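Local atomic coordinates of oligopeptide-binding protein AppA (Bacillus subtilis, PDB entry 1XOC), a protein that binds extracellular oligopeptides as the receptor component of an ABC permease, a transport system that can replace the Opp system in sporulation and genetic competence. Residues T57-D60 with N64-L67; L421-D426 with H505-L510. One frame throughout, in Å; residues are numbered along the deposited sequence.

Interaction 1: T57-D60 with N64-L67; sequences TKTD and NVKL
Asp60 lays its carboxylate alongside the Asn64 side chain, and the two point the same way. Their carboxylate and amide planes are turned 62° apart. Asn64 N donates to Asp60 OD1 at 3.0 Å and comes from above the carboxylate plane. Asp60 CG sits between the backbone N and the carbonyl carbon (chi1 75°), which brings OD1 to the backbone N-H groups of the turn. There OD1 also takes the N-H of Lys62, so two backbone donors grip one oxygen. OD2 receives a hydrogen bond from a water that in turn accepts one from Asn64 ND2. The Lys66 chain bends at chi2 (-62°) and brings its CE to 3.3 Å from Asp60 OD2. Lys66 NZ stays 4.3 Å from Asp60 OD2, beyond a salt bridge, though the opposite charges probably still attract. An alanine in place of Asp60 would probably leave the Asn64 and Lys62 N-H groups without their carboxylate acceptor and set the turn freer to move.

These residues close the turn end of a beta hairpin. Asp60 N donates to Asn64 O at 2.9 Å. Lys58 and Lys66 form an antiparallel hydrogen-bonded pair, with Lys58 N to Lys66 O at 2.9 Å and Lys66 N to Lys58 O at 2.8 Å. Thr59 and Val65 share the other face. Val65 spreads its two methyls along the partner strand: CG1 lies 3.8 Å from Thr57 CB, and CG2 approaches Thr59 OG1. That hydroxyl is hydrogen-bonded to Asp154.

Strand 57-59 is an outermost strand of a five-stranded antiparallel sheet, next to strand 65-76. Helix 147-155 covers the Thr57 and Val65 side, while the polar end of Lys58 reaches Asn512.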
loop_
_atom_site.group_PDB
_atom_site.type_symbol
_atom_site.label_atom_id
_atom_site.label_comp_id
_atom_site.label_asym_id
_atom_site.label_seq_id
_atom_site.Cartn_x
_atom_site.Cartn_y
_atom_site.Cartn_z
ATOM N N THR A 57 -16.070 3.278 8.337
ATOM C CA THR A 57 -15.795 4.616 7.802
ATOM C C THR A 57 -15.130 4.511 6.450
ATOM O O THR A 57 -14.718 3.411 6.040
ATOM C CB THR A 57 -14.865 5.431 8.704
ATOM O OG1 THR A 57 -13.636 4.694 8.856
ATOM C CG2 THR A 57 -15.508 5.724 10.066
ATOM N N LYS A 58 -14.945 5.625 5.779
ATOM C CA LYS A 58 -14.331 5.706 4.466
ATOM C C LYS A 58 -13.631 7.044 4.374
ATOM O O LYS A 58 -14.201 8.070 4.752
ATOM C CB LYS A 58 -15.421 5.608 3.394
ATOM C CG LYS A 58 -14.989 5.677 1.978
ATOM C CD LYS A 58 -16.230 5.702 1.047
ATOM C CE LYS A 58 -16.722 4.335 0.649
ATOM N NZ LYS A 58 -17.988 4.417 -0.185
ATOM N N THR A 59 -12.397 7.053 3.898
ATOM C CA THR A 59 -11.649 8.283 3.728
ATOM C C THR A 59 -11.853 8.768 2.303
ATOM O O THR A 59 -11.634 8.013 1.326
ATOM C CB THR A 59 -10.164 8.121 4.117
ATOM O OG1 THR A 59 -10.083 7.866 5.528
ATOM C CG2 THR A 59 -9.350 9.321 3.791
ATOM N N ASP A 60 -12.343 10.000 2.180
ATOM C CA ASP A 60 -12.738 10.516 0.890
ATOM C C ASP A 60 -11.569 11.104 0.105
ATOM O O ASP A 60 -10.405 11.035 0.539
ATOM C CB ASP A 60 -13.923 11.469 1.029
ATOM C CG ASP A 60 -13.548 12.791 1.582
ATOM O OD1 ASP A 60 -12.342 13.060 1.742
ATOM O OD2 ASP A 60 -14.463 13.630 1.848
ATOM N N ASN A 64 -10.549 13.120 4.134
ATOM C CA ASN A 64 -11.374 13.271 5.322
ATOM C C ASN A 64 -12.093 11.975 5.637
ATOM O O ASN A 64 -12.544 11.281 4.729
ATOM C CB ASN A 64 -12.394 14.388 5.116
ATOM C CG ASN A 64 -11.743 15.729 4.909
ATOM O OD1 ASN A 64 -10.809 16.082 5.612
ATOM N ND2 ASN A 64 -12.210 16.461 3.921
ATOM N N VAL A 65 -12.202 11.647 6.921
ATOM C CA VAL A 65 -12.926 10.458 7.351
ATOM C C VAL A 65 -14.430 10.736 7.343
ATOM O O VAL A 65 -14.887 11.729 7.923
ATOM C CB VAL A 65 -12.481 10.025 8.752
ATOM C CG1 VAL A 65 -13.282 8.858 9.255
ATOM C CG2 VAL A 65 -11.009 9.700 8.772
ATOM N N LYS A 66 -15.177 9.889 6.664
ATOM C CA LYS A 66 -16.633 9.961 6.558
ATOM C C LYS A 66 -17.251 8.682 7.072
ATOM O O LYS A 66 -16.660 7.637 6.971
ATOM C CB LYS A 66 -17.034 10.117 5.080
ATOM C CG LYS A 66 -16.446 11.329 4.415
ATOM C CD LYS A 66 -16.933 12.585 5.085
ATOM C CE LYS A 66 -16.527 13.862 4.376
ATOM N NZ LYS A 66 -16.841 15.099 5.160
ATOM N N LEU A 67 -18.451 8.722 7.608
ATOM C CA LEU A 67 -19.192 7.530 8.014
ATOM C C LEU A 67 -19.598 6.724 6.772
ATOM O O LEU A 67 -20.018 7.328 5.765
ATOM C CB LEU A 67 -20.476 7.981 8.733
ATOM C CG LEU A 67 -20.310 8.420 10.192
ATOM C CD1 LEU A 67 -18.871 8.745 10.645
ATOM C CD2 LEU A 67 -21.266 9.575 10.466
HETATM O O HOH W 1 -14.510 15.965 2.658
#

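Interaction 2: L421-D426 with H505-L510; sequences LSTFPD and HPKRDL
The peptide-binding site of this solute-binding protein brings two loops together here, and Lys507 reaches from one to the other. Its NZ donates a hydrogen bond to Leu421 O at 2.9 Å. The ammonium comes from above the carbonyl plane, 60° out of it, with a C=O...N angle of 120°. The Lys507 chain runs extended as far as CE and then bends at chi4 (72°). The bend swings NZ back toward the oxygen; the chain also passes close, with Lys507 CD 3.4 Å from Leu421 O. Thr423 crosses the lysine chain at about a right angle and rests its CG2 methyl 3.8 Å from Lys507 CD.

In this family the peptide lies enclosed between the lobes, and both loops touch it. Lys507 NZ also hydrogen-bonds to the peptide backbone and to Ser420 OG. The buried ammonium group thus has three oxygen partners, which fix where it points. The hydroxyls of Ser422 and Thr423 bind the peptide backbone as well.

Within the second loop, His505 ND1 accepts a hydrogen bond from Lys507 N at 3.2 Å, with the donor close to the ring plane. Arg508 CB packs over one face of the ring, offset toward the rim. Farther along, Arg508 NH2 forms salt bridges with Asp43 and Asp47, tying this loop to helix 43-52.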
loop_
_atom_site.group_PDB
_atom_site.type_symbol
_atom_site.label_atom_id
_atom_site.label_comp_id
_atom_site.label_asym_id
_atom_site.label_seq_id
_atom_site.Cartn_x
_atom_site.Cartn_y
_atom_site.Cartn_z
ATOM N N LEU A 421 0.492 4.801 0.776
ATOM C CA LEU A 421 0.630 5.219 2.146
ATOM C C LEU A 421 -0.671 5.274 2.888
ATOM O O LEU A 421 -1.731 5.404 2.313
ATOM C CB LEU A 421 1.326 6.582 2.195
ATOM C CG LEU A 421 2.775 6.514 1.703
ATOM C CD1 LEU A 421 3.312 7.887 1.355
ATOM C CD2 LEU A 421 3.690 5.825 2.708
ATOM N N SER A 422 -0.588 5.157 4.202
ATOM C CA SER A 422 -1.762 5.396 5.017
ATOM C C SER A 422 -2.211 6.846 4.871
ATOM O O SER A 422 -1.377 7.764 4.750
ATOM C CB SER A 422 -1.448 5.131 6.483
ATOM O OG SER A 422 -2.638 5.245 7.231
ATOM N N THR A 423 -3.521 7.069 4.940
ATOM C CA THR A 423 -4.072 8.426 4.886
ATOM C C THR A 423 -3.897 9.168 6.203
ATOM O O THR A 423 -4.057 10.390 6.262
ATOM C CB THR A 423 -5.586 8.444 4.487
ATOM O OG1 THR A 423 -6.333 7.660 5.402
ATOM C CG2 THR A 423 -5.795 7.872 3.109
ATOM N N PHE A 424 -3.621 8.421 7.269
ATOM C CA PHE A 424 -3.248 8.993 8.554
ATOM C C PHE A 424 -1.764 8.796 8.717
ATOM O O PHE A 424 -1.270 7.676 8.759
ATOM C CB PHE A 424 -3.995 8.330 9.701
ATOM C CG PHE A 424 -3.694 8.922 11.032
ATOM C CD1 PHE A 424 -4.179 10.169 11.349
ATOM C CD2 PHE A 424 -2.903 8.247 11.954
ATOM C CE1 PHE A 424 -3.911 10.756 12.593
ATOM C CE2 PHE A 424 -2.620 8.838 13.194
ATOM C CZ PHE A 424 -3.127 10.080 13.500
ATOM N N PRO A 425 -1.017 9.897 8.781
ATOM C CA PRO A 425 0.437 9.817 8.698
ATOM C C PRO A 425 1.057 9.324 10.005
ATOM O O PRO A 425 1.037 10.037 11.001
ATOM C CB PRO A 425 0.829 11.266 8.390
ATOM C CG PRO A 425 -0.202 12.063 9.087
ATOM C CD PRO A 425 -1.482 11.288 8.915
ATOM N N ASP A 426 1.578 8.096 9.996
ATOM C CA ASP A 426 2.265 7.515 11.168
ATOM C C ASP A 426 3.216 6.411 10.635
ATOM O O ASP A 426 2.771 5.382 10.056
ATOM C CB ASP A 426 1.262 6.987 12.234
ATOM C CG ASP A 426 1.959 6.393 13.499
ATOM O OD1 ASP A 426 1.270 6.068 14.527
ATOM O OD2 ASP A 426 3.205 6.280 13.489
ATOM N N HIS A 505 -9.168 9.987 -6.518
ATOM C CA HIS A 505 -8.741 9.665 -5.166
ATOM C C HIS A 505 -7.273 9.237 -5.219
ATOM O O HIS A 505 -6.911 8.329 -6.013
ATOM C CB HIS A 505 -9.622 8.571 -4.588
ATOM C CG HIS A 505 -9.518 8.397 -3.096
ATOM N ND1 HIS A 505 -8.389 7.925 -2.460
ATOM C CD2 HIS A 505 -10.438 8.596 -2.125
ATOM C CE1 HIS A 505 -8.616 7.871 -1.153
ATOM N NE2 HIS A 505 -9.853 8.299 -0.924
ATOM N N PRO A 506 -6.404 9.837 -4.396
ATOM C CA PRO A 506 -4.963 9.578 -4.543
ATOM C C PRO A 506 -4.456 8.224 -4.032
ATOM O O PRO A 506 -3.299 7.845 -4.346
ATOM C CB PRO A 506 -4.338 10.742 -3.777
ATOM C CG PRO A 506 -5.323 11.030 -2.719
ATOM C CD PRO A 506 -6.654 10.903 -3.396
ATOM N N LYS A 507 -5.310 7.509 -3.303
ATOM C CA LYS A 507 -4.985 6.212 -2.745
ATOM C C LYS A 507 -5.805 5.049 -3.316
ATOM O O LYS A 507 -5.254 3.957 -3.618
ATOM C CB LYS A 507 -5.123 6.262 -1.221
ATOM C CG LYS A 507 -4.708 4.923 -0.580
ATOM C CD LYS A 507 -4.762 4.935 0.938
ATOM C CE LYS A 507 -4.533 3.523 1.515
ATOM N NZ LYS A 507 -3.131 3.097 1.380
ATOM N N ARG A 508 -7.111 5.241 -3.446
ATOM C CA ARG A 508 -8.001 4.198 -3.966
ATOM C C ARG A 508 -8.379 4.457 -5.423
ATOM O O ARG A 508 -9.233 5.313 -5.706
ATOM C CB ARG A 508 -9.266 4.068 -3.117
ATOM C CG ARG A 508 -9.100 3.483 -1.764
ATOM C CD ARG A 508 -9.440 1.991 -1.742
ATOM N NE ARG A 508 -8.511 1.184 -2.516
ATOM C CZ ARG A 508 -7.274 0.888 -2.134
ATOM N NH1 ARG A 508 -6.814 1.325 -0.969
ATOM N NH2 ARG A 508 -6.493 0.154 -2.917
ATOM N N ASP A 509 -7.760 3.723 -6.348
ATOM C CA ASP A 509 -7.970 3.950 -7.788
ATOM C C ASP A 509 -9.415 3.777 -8.201
ATOM O O ASP A 509 -9.877 4.439 -9.112
ATOM C CB ASP A 509 -7.087 3.014 -8.647
ATOM C CG ASP A 509 -5.664 3.462 -8.700
ATOM O OD1 ASP A 509 -5.320 4.497 -8.051
ATOM O OD2 ASP A 509 -4.878 2.799 -9.424
ATOM N N LEU A 510 -10.095 2.880 -7.513
ATOM C CA LEU A 510 -11.493 2.564 -7.811
ATOM C C LEU A 510 -12.420 3.149 -6.746
ATOM O O LEU A 510 -13.516 2.663 -6.531
ATOM C CB LEU A 510 -11.672 1.054 -7.933
ATOM C CG LEU A 510 -10.713 0.364 -8.931
ATOM C CD1 LEU A 510 -10.938 -1.148 -9.021
ATOM C CD2 LEU A 510 -10.841 0.991 -10.322
#

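Overall arrangement
Both segments of interaction 1 precede those of interaction 2 along the chain. Their centres are about 11 Å apart. Interaction 1 is local, a hairpin at the edge of an antiparallel sheet. Interaction 2 joins distant parts of the chain: the loop after strand 414-420, which belongs to the large mixed sheet, and the loop between strands 499-500 and 517-518. The two contacts meet at His505, whose NE2 probably hydrogen-bonds to Thr59 O at 2.9 Å. Helix 147-155 touches side chains of both. The bound peptide packs on Thr59 and is hydrogen-bonded by the loops of interaction 2, so both contacts border the peptide site.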